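Local coordinates for calcium-dependent protein kinase, putative (Plasmodium falciparum, PDB 3MSE) that probably acts as a calcium-regulated, ATP-dependent protein kinase, of which this chain is the C-terminal, calcium-binding EF-hand region, at residues Ser32-Asn35 against Asn36-Tyr40; Gly54-His58 against Arg59-Thr63; Val68-Lys72 against Trp73-Arg77; Asn76-Leu79 against Gln80-Ile84; Ser128-Val131 against Ser132-His135. All blocks are in the same frame, centred on the assembly; numbering follows the deposited sequence.

Contact 1: residues Ser32-Asn35 against Asn36-Tyr40; sequences SVIN and NHIKY
The carbonyl oxygen of V33 takes two backbone donors from the following turn. H37 N, 3.2 Å from V33 O with an N-H...O angle of 167°, forms a rung of the i to i+4 ladder of an alpha-helix, and N36 N adds a weak i to i+3 bond. The contact lies in the middle of helix 18-48, the long rod that joins the two EF-hand regions of the chain. N36 N gives its stronger bond to S32 O, at 2.9 Å, and so divides its hydrogen between two acceptors. The next rung, K39 N to N35 O, is also 2.9 Å long, with the donor standing above the carbonyl plane. Side chains run along the rod in three rows. On the first, V33 and H37 point the same way, and V33 CG1 lies 4.0 Å from H37 NE2 of the imidazole. I34 and I38 do likewise, with I34 CG2 and I38 CD1 4.0 Å apart. N35 and K39 make a polar row that faces the second subunit, where N35 packs on I38 of that subunit and K39 on its N42, while Y40 OH is hydrogen-bonded to S3 N of the same partner. Y100 covers I34 and H37 within the chain. The carboxamide of N36 is swung back toward S32, its CG beside the backbone N (chi1 -71°), yet ND2 meets S32 O at too poor an angle for a hydrogen bond. K39 bends at its third and fourth torsions, and K39 CE comes to rest 3.8 Å from N35 OD1.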
# COMPACT_ATOMS: atom_id res chain seq x y z
N SER A 32 -3.81 -5.55 4.22
CA SER A 32 -5.17 -5.75 4.65
C SER A 32 -5.72 -4.49 5.35
O SER A 32 -6.86 -4.10 5.11
CB SER A 32 -5.21 -6.94 5.61
OG SER A 32 -6.49 -7.51 5.60
N VAL A 33 -4.91 -3.88 6.20
CA VAL A 33 -5.32 -2.69 6.97
C VAL A 33 -5.59 -1.56 6.00
O VAL A 33 -6.68 -0.99 5.99
CB VAL A 33 -4.25 -2.29 8.01
CG1 VAL A 33 -4.50 -0.86 8.56
CG2 VAL A 33 -4.20 -3.31 9.15
N ILE A 34 -4.61 -1.28 5.14
CA ILE A 34 -4.73 -0.30 4.08
C ILE A 34 -5.99 -0.53 3.24
O ILE A 34 -6.77 0.41 3.02
CB ILE A 34 -3.45 -0.30 3.21
CG1 ILE A 34 -2.29 0.29 4.02
CG2 ILE A 34 -3.67 0.45 1.90
CD1 ILE A 34 -0.91 0.09 3.43
N ASN A 35 -6.19 -1.77 2.81
CA ASN A 35 -7.31 -2.16 1.97
C ASN A 35 -8.67 -2.00 2.66
O ASN A 35 -9.69 -1.78 2.00
CB ASN A 35 -7.13 -3.61 1.49
CG ASN A 35 -8.37 -4.18 0.82
OD1 ASN A 35 -9.09 -5.00 1.39
ND2 ASN A 35 -8.62 -3.74 -0.40
N ASN A 36 -8.69 -2.13 3.98
CA ASN A 36 -9.92 -1.88 4.75
C ASN A 36 -10.31 -0.41 4.70
O ASN A 36 -11.48 -0.09 4.46
CB ASN A 36 -9.80 -2.36 6.20
CG ASN A 36 -9.79 -3.87 6.31
OD1 ASN A 36 -10.53 -4.57 5.62
ND2 ASN A 36 -8.94 -4.38 7.20
N HIS A 37 -9.33 0.47 4.91
CA HIS A 37 -9.53 1.93 4.77
C HIS A 37 -10.06 2.26 3.37
O HIS A 37 -11.07 2.96 3.24
CB HIS A 37 -8.23 2.72 5.02
CG HIS A 37 -7.74 2.67 6.44
ND1 HIS A 37 -8.55 2.93 7.53
CD2 HIS A 37 -6.50 2.44 6.95
CE1 HIS A 37 -7.85 2.82 8.64
NE2 HIS A 37 -6.60 2.53 8.32
N ILE A 38 -9.41 1.72 2.34
CA ILE A 38 -9.85 1.95 0.96
C ILE A 38 -11.27 1.43 0.71
O ILE A 38 -12.04 2.06 -0.02
CB ILE A 38 -8.87 1.36 -0.07
CG1 ILE A 38 -7.51 2.05 0.05
CG2 ILE A 38 -9.41 1.50 -1.49
CD1 ILE A 38 -6.44 1.42 -0.80
N LYS A 39 -11.61 0.29 1.31
CA LYS A 39 -12.95 -0.26 1.19
C LYS A 39 -14.00 0.71 1.75
O LYS A 39 -15.03 0.94 1.12
CB LYS A 39 -13.03 -1.62 1.90
CG LYS A 39 -14.22 -2.48 1.49
CD LYS A 39 -14.11 -3.93 2.02
CE LYS A 39 -12.87 -4.66 1.47
NZ LYS A 39 -12.95 -4.96 -0.01
N TYR A 40 -13.73 1.29 2.93
CA TYR A 40 -14.63 2.29 3.51
C TYR A 40 -14.81 3.46 2.54
O TYR A 40 -15.94 3.83 2.21
CB TYR A 40 -14.17 2.78 4.89
CG TYR A 40 -15.12 3.79 5.49
CD1 TYR A 40 -16.31 3.39 6.11
CD2 TYR A 40 -14.86 5.17 5.39
CE1 TYR A 40 -17.20 4.33 6.64
CE2 TYR A 40 -15.75 6.10 5.91
CZ TYR A 40 -16.91 5.68 6.53
OH TYR A 40 -17.77 6.62 7.05

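Contact 2: residues Gly54-His58 against Arg59-Thr63; sequences GSLSH and REIYT. With CA (calcium ion), chain E.
One carboxylate serves both a metal and a helix end: E60 binds calcium through both oxygens, with E60 OE1 and E60 OE2 each 2.6 Å from the ion, while OE2 also accepts a hydrogen bond from S57 N at 3.0 Å. That N-H reaches OE2 from above the carboxylate plane, 44° out of it. The return bond runs from E60 N to S57 OG at 3.1 Å, and is possible because the hydroxyl of S57 sits between its own backbone N and carbonyl carbon (chi1 72°). S57 and E60 thus form a capping box at the start of helix 58-67, the exiting helix of the first calcium-loaded EF-hand. S55 supplies its carbonyl, with S55 O 2.3 Å from the calcium ion, and D49, N51 and N53 bind the same ion from earlier in the loop. Beyond the box, the backbone settles into helical bonding, as in Y62 N to H58 O at 2.8 Å. On the inner side L56 crosses I61 at about a right angle, L56 CD1 resting 3.8 Å from I61 CG1, and L48 of helix 18-48 packs on both. The imidazole of H58 turns elsewhere, with NE2 hydrogen-bonded to D83 OD2.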
# COMPACT_ATOMS: atom_id res chain seq x y z
N GLY A 54 -20.21 6.98 -11.63
CA GLY A 54 -18.81 6.71 -11.35
C GLY A 54 -17.96 7.93 -11.04
O GLY A 54 -16.75 7.81 -10.88
N SER A 55 -18.58 9.10 -10.94
CA SER A 55 -17.88 10.29 -10.49
C SER A 55 -18.79 11.16 -9.60
O SER A 55 -20.01 10.95 -9.55
CB SER A 55 -17.36 11.08 -11.68
OG SER A 55 -18.42 11.70 -12.33
N LEU A 56 -18.18 12.11 -8.89
CA LEU A 56 -18.91 12.93 -7.91
C LEU A 56 -19.03 14.37 -8.33
O LEU A 56 -18.03 15.05 -8.55
CB LEU A 56 -18.23 12.87 -6.53
CG LEU A 56 -18.13 11.51 -5.84
CD1 LEU A 56 -17.56 11.66 -4.43
CD2 LEU A 56 -19.48 10.82 -5.81
N SER A 57 -20.26 14.87 -8.45
CA SER A 57 -20.45 16.29 -8.70
C SER A 57 -20.23 17.09 -7.40
O SER A 57 -20.17 16.51 -6.32
CB SER A 57 -21.84 16.58 -9.27
OG SER A 57 -22.84 16.43 -8.28
N HIS A 58 -20.11 18.41 -7.52
CA HIS A 58 -20.02 19.26 -6.32
C HIS A 58 -21.25 19.08 -5.42
O HIS A 58 -21.12 18.88 -4.20
CB HIS A 58 -19.80 20.74 -6.69
CG HIS A 58 -18.40 21.03 -7.17
ND1 HIS A 58 -17.83 22.29 -7.09
CD2 HIS A 58 -17.46 20.24 -7.73
CE1 HIS A 58 -16.61 22.26 -7.59
NE2 HIS A 58 -16.36 21.02 -7.99
N ARG A 59 -22.44 19.11 -6.02
CA ARG A 59 -23.69 18.93 -5.28
C ARG A 59 -23.76 17.60 -4.53
O ARG A 59 -24.15 17.56 -3.36
CB ARG A 59 -24.90 19.08 -6.21
CG ARG A 59 -26.23 18.75 -5.54
CD ARG A 59 -27.35 18.64 -6.57
NE ARG A 59 -27.14 17.50 -7.46
CZ ARG A 59 -27.09 16.23 -7.05
NH1 ARG A 59 -27.21 15.93 -5.76
NH2 ARG A 59 -26.91 15.27 -7.95
N GLU A 60 -23.40 16.50 -5.20
CA GLU A 60 -23.42 15.17 -4.56
C GLU A 60 -22.62 15.13 -3.25
O GLU A 60 -23.05 14.51 -2.27
CB GLU A 60 -22.91 14.07 -5.50
CG GLU A 60 -23.89 13.69 -6.63
CD GLU A 60 -23.31 12.65 -7.61
OE1 GLU A 60 -24.11 11.94 -8.25
OE2 GLU A 60 -22.07 12.53 -7.73
N ILE A 61 -21.46 15.76 -3.26
CA ILE A 61 -20.61 15.82 -2.07
C ILE A 61 -21.20 16.86 -1.08
O ILE A 61 -21.28 16.61 0.12
CB ILE A 61 -19.16 16.21 -2.45
CG1 ILE A 61 -18.53 15.11 -3.31
CG2 ILE A 61 -18.30 16.46 -1.22
CD1 ILE A 61 -17.18 15.51 -3.88
N TYR A 62 -21.60 18.01 -1.61
CA TYR A 62 -22.10 19.12 -0.81
C TYR A 62 -23.24 18.68 0.09
O TYR A 62 -23.22 18.90 1.31
CB TYR A 62 -22.59 20.27 -1.70
CG TYR A 62 -22.74 21.57 -0.94
CD1 TYR A 62 -23.78 21.75 -0.01
CD2 TYR A 62 -21.85 22.63 -1.16
CE1 TYR A 62 -23.91 22.96 0.70
CE2 TYR A 62 -21.97 23.83 -0.46
CZ TYR A 62 -23.00 23.99 0.47
OH TYR A 62 -23.11 25.19 1.16
N THR A 63 -24.25 18.05 -0.50
CA THR A 63 -25.47 17.73 0.24
C THR A 63 -25.17 16.75 1.37
O THR A 63 -25.83 16.78 2.42
CB THR A 63 -26.62 17.20 -0.65
OG1 THR A 63 -27.75 16.91 0.17
CG2 THR A 63 -26.24 15.91 -1.39
CA CA E . -22.29 10.86 -9.72
O HOH W 1 -22.51 12.52 -10.55

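Contact 3: residues Val68-Lys72 against Trp73-Arg77; sequences VGIKK and WDINR. With SO4 (sulfate ion), chain C.
The link between helices 58-67 and 72-82, which probably joins the exiting helix of the first EF-hand to the entering helix of a second, ends here with K71 at the N-cap position. Its start is a Schellman motif, with G69 at positive phi closing the preceding helix. The K71 side chain runs beside the indole of W73, and its methylene hydrogens meet the face of the six-membered ring: K71 CB lies 3.8 Å from the ring centroid, 27° off the normal, a CH-pi contact. W73 reaches this place with CG between its backbone N and carbonyl carbon (chi1 40°), which folds the ring back over the cap. Below, K71 O accepts I75 N at 2.8 Å, nearly straight at 167°, and takes a weak bond from D74 N. I70 fills the apolar side, its CG2 branch 3.6 Å from both D74 CB and I75 CG1. I75 packs on Y62 and L65 of helix 58-67, whereas I70 and D74 lie against K11 and M14 of the second subunit. One turn along, R77 holds a sulfate ion, probably from the crystallisation liquor, R77 NH2 to O2 at 3.0 Å and R77 NH1 to O3 at 3.1 Å, the anion lying at the edge of the guanidinium. A water bridges the cap by accepting from K71 N at 2.7 Å and donating to D74 OD2, also at 2.7 Å. Through this water the D74 carboxylate meets a backbone N-H of the cap, and its negative charge at the first turn should be favoured by the positive end of the helix dipole.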
# COMPACT_ATOMS: atom_id res chain seq x y z
N VAL A 68 -23.96 16.28 7.62
CA VAL A 68 -23.13 15.66 8.64
C VAL A 68 -22.39 16.69 9.51
O VAL A 68 -21.63 16.32 10.41
CB VAL A 68 -22.20 14.61 7.93
CG1 VAL A 68 -20.80 14.68 8.39
CG2 VAL A 68 -22.80 13.21 7.98
N GLY A 69 -22.61 17.99 9.26
CA GLY A 69 -22.09 19.02 10.16
C GLY A 69 -20.99 19.89 9.61
O GLY A 69 -20.54 20.80 10.28
N ILE A 70 -20.50 19.61 8.40
CA ILE A 70 -19.46 20.47 7.84
C ILE A 70 -20.12 21.76 7.37
O ILE A 70 -21.17 21.72 6.74
CB ILE A 70 -18.71 19.77 6.66
CG1 ILE A 70 -18.34 18.33 7.04
CG2 ILE A 70 -17.51 20.62 6.20
CD1 ILE A 70 -17.48 18.19 8.30
N LYS A 71 -19.51 22.90 7.66
CA LYS A 71 -20.10 24.19 7.31
C LYS A 71 -19.74 24.61 5.88
O LYS A 71 -18.69 24.22 5.35
CB LYS A 71 -19.64 25.28 8.31
CG LYS A 71 -20.06 24.99 9.77
CD LYS A 71 -21.57 25.20 9.94
CE LYS A 71 -22.06 24.83 11.35
NZ LYS A 71 -23.55 24.88 11.35
N LYS A 72 -20.63 25.41 5.29
CA LYS A 72 -20.51 25.89 3.93
C LYS A 72 -19.08 26.31 3.55
O LYS A 72 -18.58 25.89 2.51
CB LYS A 72 -21.46 27.07 3.70
CG LYS A 72 -21.22 27.81 2.38
CD LYS A 72 -22.40 28.68 1.99
CE LYS A 72 -22.03 29.54 0.78
NZ LYS A 72 -23.23 30.19 0.20
N TRP A 73 -18.44 27.13 4.37
CA TRP A 73 -17.10 27.63 4.07
C TRP A 73 -16.07 26.51 4.03
O TRP A 73 -15.16 26.54 3.23
CB TRP A 73 -16.66 28.73 5.03
CG TRP A 73 -17.05 28.47 6.47
CD1 TRP A 73 -16.29 27.88 7.43
CD2 TRP A 73 -18.30 28.82 7.09
NE1 TRP A 73 -16.99 27.83 8.62
CE2 TRP A 73 -18.23 28.40 8.44
CE3 TRP A 73 -19.47 29.45 6.63
CZ2 TRP A 73 -19.28 28.59 9.35
CZ3 TRP A 73 -20.53 29.63 7.54
CH2 TRP A 73 -20.43 29.19 8.88
N ASP A 74 -16.23 25.50 4.88
CA ASP A 74 -15.35 24.35 4.81
C ASP A 74 -15.65 23.47 3.59
O ASP A 74 -14.73 23.04 2.88
CB ASP A 74 -15.38 23.56 6.11
CG ASP A 74 -14.66 24.29 7.26
OD1 ASP A 74 -13.80 25.17 7.01
OD2 ASP A 74 -14.96 23.97 8.43
N ILE A 75 -16.94 23.21 3.35
CA ILE A 75 -17.35 22.35 2.23
C ILE A 75 -16.75 22.91 0.93
O ILE A 75 -16.16 22.16 0.15
CB ILE A 75 -18.88 22.22 2.09
CG1 ILE A 75 -19.53 21.59 3.33
CG2 ILE A 75 -19.25 21.37 0.83
CD1 ILE A 75 -21.04 21.54 3.22
N ASN A 76 -16.89 24.21 0.72
CA ASN A 76 -16.35 24.84 -0.48
C ASN A 76 -14.83 24.75 -0.62
O ASN A 76 -14.32 24.55 -1.75
CB ASN A 76 -16.84 26.28 -0.63
CG ASN A 76 -18.29 26.36 -1.11
OD1 ASN A 76 -18.82 25.42 -1.72
ND2 ASN A 76 -18.94 27.47 -0.82
N ARG A 77 -14.09 24.88 0.49
CA ARG A 77 -12.64 24.67 0.42
C ARG A 77 -12.28 23.22 0.11
O ARG A 77 -11.31 22.99 -0.60
CB ARG A 77 -11.92 25.13 1.69
CG ARG A 77 -12.02 26.63 1.95
CD ARG A 77 -11.42 26.97 3.31
NE ARG A 77 -9.97 26.81 3.29
CZ ARG A 77 -9.20 26.90 4.37
NH1 ARG A 77 -9.74 27.14 5.57
NH2 ARG A 77 -7.89 26.76 4.25
S SO4 C . -6.69 27.80 8.02
O1 SO4 C . -6.34 26.89 9.10
O2 SO4 C . -6.35 27.24 6.72
O3 SO4 C . -8.14 27.96 8.08
O4 SO4 C . -5.97 29.06 8.17
O HOH W 2 -17.24 22.72 9.20

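Contact 4: residues Asn76-Leu79 against Gln80-Ile84; sequences NRIL and QALDI. With SO4 (sulfate ion), chain C.
Helix 72-82 comes to its C-terminal end here and hands over to what is probably the loop of a second EF-hand. Its last full rungs are sound: L82 N donates to I78 O at 2.9 Å with an N-H...O angle of 166°, and D83 N reaches L79 O at the same length. I78 O also receives a weak bond from A81 N, whose stronger partner is R77 O at 3.1 Å. I78 and L82 lie side by side, I78 CG2 against L82 CD1 at 3.9 Å. The I78 branch that touches is the one anti to the backbone N, and L82 CG presses to 3.3 Å from I78 O. A81 CB lies 3.5 Å from R77 O, and the methyl packs on Y13 of the second subunit, just as I78 meets M14 there. L79 instead faces inward, onto H58 and I61 of helix 58-67. Past L82 the chain leaves helical angles, and D83 becomes the centre of an inverse gamma turn, whose own bond, I84 N to L82 O at 2.8 Å, is weak. The buried carboxylate of D83 has three N-H donors: R87 N on OD1, and G88 N and the H58 imidazole on OD2. Such a set would be expected to stabilise its negative charge, and that charge may in turn encourage protonation of H58.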
# COMPACT_ATOMS: atom_id res chain seq x y z
N ASN A 76 -16.89 24.21 0.72
CA ASN A 76 -16.35 24.84 -0.48
C ASN A 76 -14.83 24.75 -0.62
O ASN A 76 -14.32 24.55 -1.75
CB ASN A 76 -16.84 26.28 -0.63
CG ASN A 76 -18.29 26.36 -1.11
OD1 ASN A 76 -18.82 25.42 -1.72
ND2 ASN A 76 -18.94 27.47 -0.82
N ARG A 77 -14.09 24.88 0.49
CA ARG A 77 -12.64 24.67 0.42
C ARG A 77 -12.28 23.22 0.11
O ARG A 77 -11.31 22.99 -0.60
CB ARG A 77 -11.92 25.13 1.69
CG ARG A 77 -12.02 26.63 1.95
CD ARG A 77 -11.42 26.97 3.31
NE ARG A 77 -9.97 26.81 3.29
CZ ARG A 77 -9.20 26.90 4.37
NH1 ARG A 77 -9.74 27.14 5.57
NH2 ARG A 77 -7.89 26.76 4.25
N ILE A 78 -13.05 22.28 0.66
CA ILE A 78 -12.86 20.85 0.40
C ILE A 78 -13.12 20.57 -1.10
O ILE A 78 -12.33 19.91 -1.77
CB ILE A 78 -13.74 19.99 1.30
CG1 ILE A 78 -13.22 20.03 2.75
CG2 ILE A 78 -13.81 18.54 0.81
CD1 ILE A 78 -14.23 19.51 3.76
N LEU A 79 -14.20 21.12 -1.61
CA LEU A 79 -14.57 20.95 -3.00
C LEU A 79 -13.49 21.44 -3.96
O LEU A 79 -13.13 20.71 -4.87
CB LEU A 79 -15.92 21.61 -3.29
CG LEU A 79 -17.13 20.80 -2.82
CD1 LEU A 79 -18.43 21.56 -3.15
CD2 LEU A 79 -17.16 19.39 -3.46
N GLN A 80 -12.94 22.62 -3.72
CA GLN A 80 -11.88 23.16 -4.58
C GLN A 80 -10.50 22.49 -4.42
O GLN A 80 -9.67 22.57 -5.33
CB GLN A 80 -11.79 24.68 -4.45
CG GLN A 80 -13.03 25.39 -4.93
CD GLN A 80 -13.31 25.18 -6.42
OE1 GLN A 80 -12.42 25.30 -7.25
NE2 GLN A 80 -14.55 24.89 -6.75
N ALA A 81 -10.27 21.83 -3.28
CA ALA A 81 -9.09 20.98 -3.10
C ALA A 81 -9.22 19.61 -3.81
O ALA A 81 -8.27 19.13 -4.44
CB ALA A 81 -8.81 20.78 -1.61
N LEU A 82 -10.40 19.01 -3.68
CA LEU A 82 -10.70 17.74 -4.32
C LEU A 82 -10.71 17.86 -5.85
O LEU A 82 -10.13 17.01 -6.53
CB LEU A 82 -12.07 17.22 -3.87
CG LEU A 82 -12.23 16.70 -2.44
CD1 LEU A 82 -13.61 16.11 -2.29
CD2 LEU A 82 -11.12 15.64 -2.08
N ASP A 83 -11.36 18.90 -6.37
CA ASP A 83 -11.52 19.12 -7.81
C ASP A 83 -10.21 19.68 -8.37
O ASP A 83 -10.10 20.85 -8.76
CB ASP A 83 -12.70 20.05 -8.11
CG ASP A 83 -13.22 19.91 -9.56
OD1 ASP A 83 -12.65 19.11 -10.35
OD2 ASP A 83 -14.22 20.60 -9.89
N ILE A 84 -9.22 18.80 -8.42
CA ILE A 84 -7.86 19.18 -8.72
C ILE A 84 -7.70 19.63 -10.17
O ILE A 84 -6.83 20.45 -10.49
CB ILE A 84 -6.89 18.06 -8.26
CG1 ILE A 84 -5.69 18.65 -7.55
CG2 ILE A 84 -6.58 17.01 -9.36
CD1 ILE A 84 -5.33 17.85 -6.40
S SO4 C . -6.69 27.80 8.02
O1 SO4 C . -6.34 26.89 9.10
O2 SO4 C . -6.35 27.24 6.72
O3 SO4 C . -8.14 27.96 8.08
O4 SO4 C . -5.97 29.06 8.17
O HOH W 3 -16.45 24.99 -4.41

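Contact 5: residues Ser128-Val131 against Ser132-His135; sequences SDIV and SLVH. With CA (calcium ion), chain B.
V134 closes the tight side of this helix end: its N donates to I130 O at 3.0 Å, with a weaker bond to V131 O, and V134 CG2 packs 3.3 Å from I130 O. With that branch between the backbone N and the carbonyl carbon, it also lies against V131 O, V134 CG2 to V131 O being 3.5 Å. I130 and L133 meet more loosely, I130 CD1 being 4.3 Å from L133 CD2. On the solvent side lie S128, V131 and H135. There the end of the helix is tied by S132 O, which takes both H135 N, at 3.0 Å, and H135 ND1, at 2.9 Å; ND1 lies nearly in line with the C=O bond, but the hydrogen bond itself is bent, 132° at the hydrogen. At the other end D129 closes the EF-hand loop of the second calcium site. D129 OD2 binds the ion at 2.5 Å and is hydrogen-bonded by S126 N, while D129 OD1 accepts from a calcium-bound water at 2.9 Å. D118, D122 and the carbonyl of Y124 bind the same ion. Helix 127-133 lies between two others: I130 packs on I144, F147 and F148 of helix 141-152, and L133 on I22 and I26 of helix 18-48.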
# COMPACT_ATOMS: atom_id res chain seq x y z
N SER A 128 17.35 -13.49 19.02
CA SER A 128 16.22 -13.57 19.93
C SER A 128 14.95 -12.90 19.37
O SER A 128 13.83 -13.30 19.69
CB SER A 128 16.58 -13.04 21.33
OG SER A 128 16.43 -11.64 21.42
N ASP A 129 15.12 -11.88 18.54
CA ASP A 129 13.98 -11.27 17.87
C ASP A 129 13.27 -12.24 16.90
O ASP A 129 12.04 -12.21 16.76
CB ASP A 129 14.41 -10.01 17.12
CG ASP A 129 14.72 -8.85 18.05
OD1 ASP A 129 14.07 -8.74 19.12
OD2 ASP A 129 15.59 -8.05 17.70
N ILE A 130 14.06 -13.12 16.28
CA ILE A 130 13.53 -14.14 15.37
C ILE A 130 12.94 -15.30 16.16
O ILE A 130 11.89 -15.84 15.80
CB ILE A 130 14.61 -14.66 14.37
CG1 ILE A 130 15.11 -13.52 13.47
CG2 ILE A 130 14.05 -15.83 13.53
CD1 ILE A 130 14.06 -12.88 12.57
N VAL A 131 13.60 -15.69 17.26
CA VAL A 131 13.04 -16.69 18.17
C VAL A 131 11.64 -16.23 18.60
O VAL A 131 10.68 -17.01 18.64
CB VAL A 131 13.96 -16.94 19.39
CG1 VAL A 131 13.29 -17.86 20.44
CG2 VAL A 131 15.31 -17.52 18.95
N SER A 132 11.51 -14.94 18.89
CA SER A 132 10.24 -14.42 19.34
C SER A 132 9.21 -14.42 18.21
O SER A 132 8.06 -14.83 18.40
CB SER A 132 10.41 -13.01 19.93
OG SER A 132 9.13 -12.53 20.30
N LEU A 133 9.65 -13.97 17.04
CA LEU A 133 8.81 -13.96 15.86
C LEU A 133 8.18 -15.34 15.60
O LEU A 133 7.03 -15.44 15.20
CB LEU A 133 9.61 -13.48 14.62
CG LEU A 133 8.84 -13.37 13.30
CD1 LEU A 133 7.75 -12.32 13.40
CD2 LEU A 133 9.78 -13.03 12.17
N VAL A 134 8.93 -16.40 15.86
CA VAL A 134 8.43 -17.74 15.56
C VAL A 134 7.88 -18.47 16.78
O VAL A 134 7.72 -19.71 16.76
CB VAL A 134 9.49 -18.59 14.81
CG1 VAL A 134 9.93 -17.84 13.55
CG2 VAL A 134 10.69 -18.91 15.69
N HIS A 135 7.56 -17.70 17.82
CA HIS A 135 7.12 -18.28 19.11
C HIS A 135 5.84 -19.12 18.97
O HIS A 135 5.61 -20.05 19.75
CB HIS A 135 6.92 -17.17 20.15
CG HIS A 135 5.60 -16.47 20.02
ND1 HIS A 135 5.34 -15.57 19.01
CD2 HIS A 135 4.45 -16.61 20.71
CE1 HIS A 135 4.08 -15.17 19.11
NE2 HIS A 135 3.53 -15.78 20.14
CA CA B . 16.40 -5.80 18.43
O HOH W 4 14.81 -6.13 20.07
O HOH W 5 17.71 -7.03 19.28

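In the fold
Contacts 2, 3 and 4 gather at one end of the chain, their centres 11 to 13 Å apart. Y62 of contact 2 packs on K72, I75 and N76 of contact 3, and contact 2 is joined to contact 4 through H58 and D83, so the calcium-bound exiting helix leans on helix 72-82. Contacts 3 and 4 share N76 and R77 on that helix. Contact 5, at the second calcium site, lies on the opposite side of the chain's centre, about 50 Å from contact 2 between centres. Contact 1 stands between them on helix 18-48, and contacts 1, 3 and 4 all touch the second subunit.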